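Local coordinates for Lmo2349 protein (Listeria monocytogenes, PDB 4GVO) that probably serves as the extracellular L-cystine-binding component of an ABC transporter, holding amino acid ligands such as histidine between its two lobes, at residues 49-54 with 70-75; 36-41 with 198-203. All coordinates share one frame; numbering follows the deposited sequence. Where two conformers were deposited one is given.

Interaction 1: residues 49-54 with 70-75. With NA (sodium ion), chain D; HIS (histidine), chain E.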
# COMPACT_ATOMS: atom_id res chain seq x y z
N TYR A 49 0.18 14.93 -21.15
CA TYR A 49 -0.20 13.57 -20.83
C TYR A 49 -1.68 13.56 -20.42
O TYR A 49 -2.19 14.55 -19.90
CB TYR A 49 0.65 13.04 -19.68
CG TYR A 49 2.10 12.87 -20.03
CD1 TYR A 49 2.55 11.72 -20.67
CD2 TYR A 49 3.02 13.87 -19.78
CE1 TYR A 49 3.89 11.56 -21.01
CE2 TYR A 49 4.36 13.71 -20.12
CZ TYR A 49 4.80 12.54 -20.71
OH TYR A 49 6.11 12.35 -21.03
N LYS A 50 -2.33 12.43 -20.63
CA LYS A 50 -3.69 12.17 -20.13
C LYS A 50 -3.61 10.86 -19.39
O LYS A 50 -3.24 9.88 -19.96
CB LYS A 50 -4.71 12.07 -21.28
CG LYS A 50 -6.17 11.84 -20.87
CD LYS A 50 -7.04 11.44 -22.07
CE LYS A 50 -7.27 9.91 -22.17
NZ LYS A 50 -7.12 9.38 -23.56
N PHE A 51 -4.01 10.85 -18.14
CA PHE A 51 -3.93 9.65 -17.31
C PHE A 51 -5.30 9.03 -17.24
O PHE A 51 -6.30 9.70 -16.95
CB PHE A 51 -3.43 9.99 -15.90
CG PHE A 51 -1.98 10.37 -15.83
CD1 PHE A 51 -1.51 11.59 -16.31
CD2 PHE A 51 -1.03 9.52 -15.24
CE1 PHE A 51 -0.18 11.94 -16.25
CE2 PHE A 51 0.31 9.90 -15.18
CZ PHE A 51 0.72 11.13 -15.65
N LYS A 52 -5.35 7.73 -17.46
CA LYS A 52 -6.55 6.98 -17.27
C LYS A 52 -6.26 5.77 -16.40
O LYS A 52 -5.15 5.30 -16.37
CB LYS A 52 -7.10 6.52 -18.59
CG LYS A 52 -6.23 5.60 -19.34
CD LYS A 52 -6.86 5.24 -20.68
CE LYS A 52 -8.17 4.47 -20.55
NZ LYS A 52 -8.70 4.08 -21.87
N PHE A 53 -7.28 5.26 -15.73
CA PHE A 53 -7.10 4.15 -14.82
C PHE A 53 -7.54 2.83 -15.44
O PHE A 53 -8.47 2.76 -16.24
CB PHE A 53 -7.87 4.41 -13.52
CG PHE A 53 -7.37 5.60 -12.76
CD1 PHE A 53 -6.24 5.52 -11.95
CD2 PHE A 53 -7.99 6.83 -12.90
CE1 PHE A 53 -5.81 6.62 -11.26
CE2 PHE A 53 -7.53 7.95 -12.23
CZ PHE A 53 -6.44 7.83 -11.41
N LYS A 54 -6.86 1.78 -14.97
CA LYS A 54 -7.22 0.39 -15.22
C LYS A 54 -7.22 -0.30 -13.86
O LYS A 54 -6.16 -0.48 -13.25
CB LYS A 54 -6.24 -0.28 -16.18
CG LYS A 54 -6.64 -1.70 -16.55
CD LYS A 54 -5.57 -2.44 -17.35
CE LYS A 54 -5.47 -2.01 -18.80
NZ LYS A 54 -6.54 -2.60 -19.66
N VAL A 70 -0.12 -1.90 -18.23
CA VAL A 70 -0.25 -0.57 -17.65
C VAL A 70 1.13 0.13 -17.76
O VAL A 70 2.15 -0.54 -17.91
CB VAL A 70 -0.75 -0.60 -16.20
CG1 VAL A 70 -2.19 -1.19 -16.10
CG2 VAL A 70 0.25 -1.30 -15.29
N ASP A 71 1.13 1.45 -17.68
CA ASP A 71 2.34 2.25 -17.70
C ASP A 71 2.88 2.64 -16.34
O ASP A 71 4.09 2.85 -16.17
CB ASP A 71 2.11 3.51 -18.54
CG ASP A 71 1.60 3.20 -19.95
OD1 ASP A 71 2.21 2.35 -20.64
OD2 ASP A 71 0.57 3.80 -20.38
N ILE A 72 1.99 2.74 -15.36
CA ILE A 72 2.32 3.13 -14.00
C ILE A 72 1.44 2.35 -13.08
O ILE A 72 0.29 2.07 -13.45
CB ILE A 72 1.97 4.62 -13.74
CG1 ILE A 72 2.78 5.52 -14.66
CG2 ILE A 72 2.20 5.00 -12.27
CD1 ILE A 72 2.57 7.03 -14.43
N VAL A 73 1.96 2.03 -11.90
CA VAL A 73 1.11 1.45 -10.83
C VAL A 73 1.09 2.44 -9.67
O VAL A 73 2.16 2.95 -9.26
CB VAL A 73 1.65 0.08 -10.39
CG1 VAL A 73 0.98 -0.40 -9.10
CG2 VAL A 73 1.43 -0.94 -11.52
N ALA A 74 -0.12 2.67 -9.16
CA ALA A 74 -0.37 3.51 -7.96
C ALA A 74 -1.21 2.73 -6.97
O ALA A 74 -2.39 2.53 -7.22
CB ALA A 74 -1.12 4.78 -8.37
N HIS A 75 -0.58 2.19 -5.93
CA HIS A 75 -1.28 1.44 -4.93
C HIS A 75 -0.47 1.38 -3.66
O HIS A 75 -0.16 0.31 -3.16
CB HIS A 75 -1.59 0.01 -5.43
CG HIS A 75 -2.66 -0.72 -4.65
ND1 HIS A 75 -2.54 -1.07 -3.33
CD2 HIS A 75 -3.93 -1.16 -5.05
CE1 HIS A 75 -3.69 -1.69 -2.94
NE2 HIS A 75 -4.51 -1.77 -3.98
NA NA D . -2.60 15.86 -18.18
N HIS E . 2.16 -1.14 0.52
CA HIS E . 1.90 -2.45 -0.16
C HIS E . 3.06 -2.92 -0.98
O HIS E . 3.99 -2.12 -1.20
CB HIS E . 0.67 -2.36 -1.04
CG HIS E . -0.60 -2.63 -0.28
ND1 HIS E . -0.99 -1.84 0.73
CD2 HIS E . -1.53 -3.69 -0.35
CE1 HIS E . -2.13 -2.35 1.27
NE2 HIS E . -2.45 -3.46 0.58
OXT HIS E . 3.08 -4.09 -1.40
O HOH W 1 -4.14 17.38 -18.92
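The backbones of K54 and V70 come nearest, with 7.4 Å between their CA atoms, and no hydrogen bond joins the two segments. This spacing belongs to a beta-alpha-beta crossover in the periplasmic binding protein fold: strand 49-55 leads through helix 61-66 to strand 72-73, and strand 9-15 pairs in parallel with both. Side chains therefore make the contact, at two separate points. Deeper in, F51 turns its ring edge to I72, whose CD1 lies near the ring plane, 3.7 Å from CE2. I72 reaches it with an extended chain (chi2 -177°), so that the terminal methyl alone does the touching. V13 and L46 pack on F51 as well, while L209 of helix 207-222 lies against I72. Nearer the surface, the aliphatic part of K54 lies across V70. K54 CG stands anti to the backbone N (chi1 -176°), and CD comes 3.8 Å from V70 CG1 before the chain bends twice toward its ammonium end. S64 and L65 of helix 61-66 pack on V70. K54 and I72 each adopt two conformations, so both contacts are less certain. Each segment also runs to a bound group. H75 belongs to the ligand pocket; CD2 of the bound histidine approaches the H75 ring obliquely, and the H75 carbonyl oxygen O is 3.5 Å from the ligand CB. Far from the pocket, Y49 O binds the sodium ion at 2.2 Å, joined by D43, L46 and a water at 2.3 Å from the metal.

Interaction 2: residues 36-41 with 198-203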
# COMPACT_ATOMS: atom_id res chain seq x y z
N VAL A 36 -5.64 7.71 -6.12
CA VAL A 36 -6.40 8.09 -7.30
C VAL A 36 -6.45 9.59 -7.45
O VAL A 36 -6.16 10.12 -8.55
CB VAL A 36 -7.78 7.47 -7.25
CG1 VAL A 36 -8.69 8.01 -8.38
CG2 VAL A 36 -7.65 5.95 -7.27
N GLU A 37 -6.78 10.30 -6.37
CA GLU A 37 -6.85 11.74 -6.42
C GLU A 37 -5.48 12.38 -6.65
O GLU A 37 -5.37 13.39 -7.36
CB GLU A 37 -7.56 12.30 -5.19
CG GLU A 37 -9.01 11.82 -5.11
CD GLU A 37 -9.92 12.21 -6.26
OE1 GLU A 37 -9.65 13.22 -6.95
OE2 GLU A 37 -10.96 11.54 -6.45
N LEU A 38 -4.42 11.78 -6.10
CA LEU A 38 -3.07 12.29 -6.39
C LEU A 38 -2.75 12.17 -7.88
O LEU A 38 -2.23 13.08 -8.47
CB LEU A 38 -2.00 11.59 -5.54
CG LEU A 38 -0.58 12.08 -5.74
CD1 LEU A 38 -0.44 13.57 -5.45
CD2 LEU A 38 0.31 11.25 -4.84
N VAL A 39 -3.02 11.02 -8.49
CA VAL A 39 -2.79 10.84 -9.92
C VAL A 39 -3.59 11.87 -10.72
O VAL A 39 -3.10 12.42 -11.71
CB VAL A 39 -3.10 9.39 -10.36
CG1 VAL A 39 -3.12 9.30 -11.88
CG2 VAL A 39 -2.07 8.44 -9.77
N LYS A 40 -4.83 12.13 -10.35
CA LYS A 40 -5.63 13.14 -11.05
C LYS A 40 -5.03 14.55 -10.94
O LYS A 40 -5.06 15.33 -11.87
CB LYS A 40 -7.09 13.12 -10.56
CG LYS A 40 -7.85 11.85 -10.94
CD LYS A 40 -9.31 11.89 -10.52
CE LYS A 40 -10.12 10.74 -11.10
NZ LYS A 40 -11.58 11.03 -10.94
N GLU A 41 -4.48 14.87 -9.78
CA GLU A 41 -3.79 16.13 -9.57
C GLU A 41 -2.52 16.22 -10.41
O GLU A 41 -2.22 17.25 -11.00
CB GLU A 41 -3.51 16.34 -8.08
CG GLU A 41 -2.95 17.69 -7.74
CD GLU A 41 -3.93 18.83 -8.04
OE1 GLU A 41 -5.16 18.62 -7.98
OE2 GLU A 41 -3.45 19.93 -8.36
N VAL A 198 6.65 5.22 -0.09
CA VAL A 198 5.69 4.89 -1.14
C VAL A 198 5.97 5.77 -2.36
O VAL A 198 6.13 7.00 -2.24
CB VAL A 198 4.26 5.12 -0.62
CG1 VAL A 198 3.25 5.23 -1.78
CG2 VAL A 198 3.86 4.01 0.38
N TYR A 199 6.02 5.14 -3.52
CA TYR A 199 6.29 5.76 -4.77
C TYR A 199 5.40 5.15 -5.86
O TYR A 199 4.84 4.09 -5.68
CB TYR A 199 7.74 5.54 -5.19
CG TYR A 199 8.81 5.95 -4.20
CD1 TYR A 199 9.18 5.10 -3.16
CD2 TYR A 199 9.46 7.15 -4.31
CE1 TYR A 199 10.16 5.43 -2.26
CE2 TYR A 199 10.43 7.51 -3.41
CZ TYR A 199 10.78 6.63 -2.39
OH TYR A 199 11.76 6.97 -1.51
N PHE A 200 5.36 5.80 -7.02
CA PHE A 200 4.83 5.17 -8.22
C PHE A 200 5.84 4.19 -8.81
O PHE A 200 7.05 4.37 -8.65
CB PHE A 200 4.45 6.21 -9.27
CG PHE A 200 3.43 7.19 -8.78
CD1 PHE A 200 2.13 6.79 -8.62
CD2 PHE A 200 3.77 8.52 -8.44
CE1 PHE A 200 1.17 7.65 -8.16
CE2 PHE A 200 2.80 9.38 -7.93
CZ PHE A 200 1.49 8.96 -7.82
N MET A 201 5.33 3.17 -9.49
CA MET A 201 6.16 2.22 -10.16
C MET A 201 5.90 2.25 -11.63
O MET A 201 4.75 2.34 -12.06
CB MET A 201 5.93 0.79 -9.62
CG MET A 201 6.32 0.67 -8.16
SD MET A 201 6.12 -0.99 -7.47
CE MET A 201 7.23 -1.94 -8.51
N LEU A 202 6.98 2.19 -12.40
CA LEU A 202 6.93 2.29 -13.87
C LEU A 202 7.83 1.22 -14.48
O LEU A 202 8.62 0.60 -13.81
CB LEU A 202 7.42 3.68 -14.31
CG LEU A 202 6.71 4.90 -13.71
CD1 LEU A 202 7.42 5.41 -12.43
CD2 LEU A 202 6.61 6.01 -14.75
N GLY A 203 7.73 1.06 -15.79
CA GLY A 203 8.73 0.27 -16.50
C GLY A 203 10.06 0.97 -16.53
O GLY A 203 10.11 2.20 -16.54
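F200 reaches helix 34-44 with the far end of its ring, where it meets one branch each of L38 and V39. V39 CG2 is 3.7 Å from F200 CE1 and 4.1 Å from CZ, so this methyl lies against the outer end of the ring. L38 approaches the same end: its CD2 stands 3.9 Å from F200 CZ. Both methyls come in obliquely to the ring. The main chains stay well apart, with 9.6 Å between the CA atoms of V39 and F200; the F200 side chain spans about half of that gap, and the L38 and V39 branches close the rest.

Torsions explain the reach. F200 CG stands anti to its own carbonyl carbon (chi1 -59°), which throws the ring outward from the strand toward the helix. On the helix, L38 CG lies opposite the backbone N (chi1 -178°), and chi2 of 58° turns CD1 back and leaves CD2 extended, anti to CA, to reach the ring.

Around this core, Y94 stacks on F200 and also touches L38, while V213 of helix 207-222 packs against F200. L38 is enclosed further by L217, L226 and L229, from helices 207-222 and 225-234, and V39 rests on F51 and F53 of strand 49-55. The backbone N of F200 is hydrogen-bonded to the side chain of N90. The helix keeps its regular pattern here, with K40 N bonded to V36 O at 3.0 Å, and one turn on from L38, E41 forms salt bridges with K44 and R45. The contact thus packs helix 34-44 against strand 191-202 within one lobe of the binding protein fold. All three touching residues are buried and meet through carbon alone, so shape and exclusion of water, rather than directed bonds, hold the helix and the strand together.

Following the chain from the N terminus, helix 34-44 is the first of the four elements and runs on into strand 49-55; helix 61-66 then returns it to strand 72-73, where interaction 1 closes a short loop. The chain next passes along further pocket residues and through the other lobe before strand 191-202 comes back to meet helix 34-44 in interaction 2. The short loop is thus nested inside a far longer one. The two contacts lie about 7 Å apart, centre to centre, and meet directly: V73 N probably hydrogen-bonds to M201 O, F53 packs on V36, and A74 on F200. Together they tie helix 34-44 to the mixed sheet that holds strands 9-15, 49-55, 72-73 and 191-202.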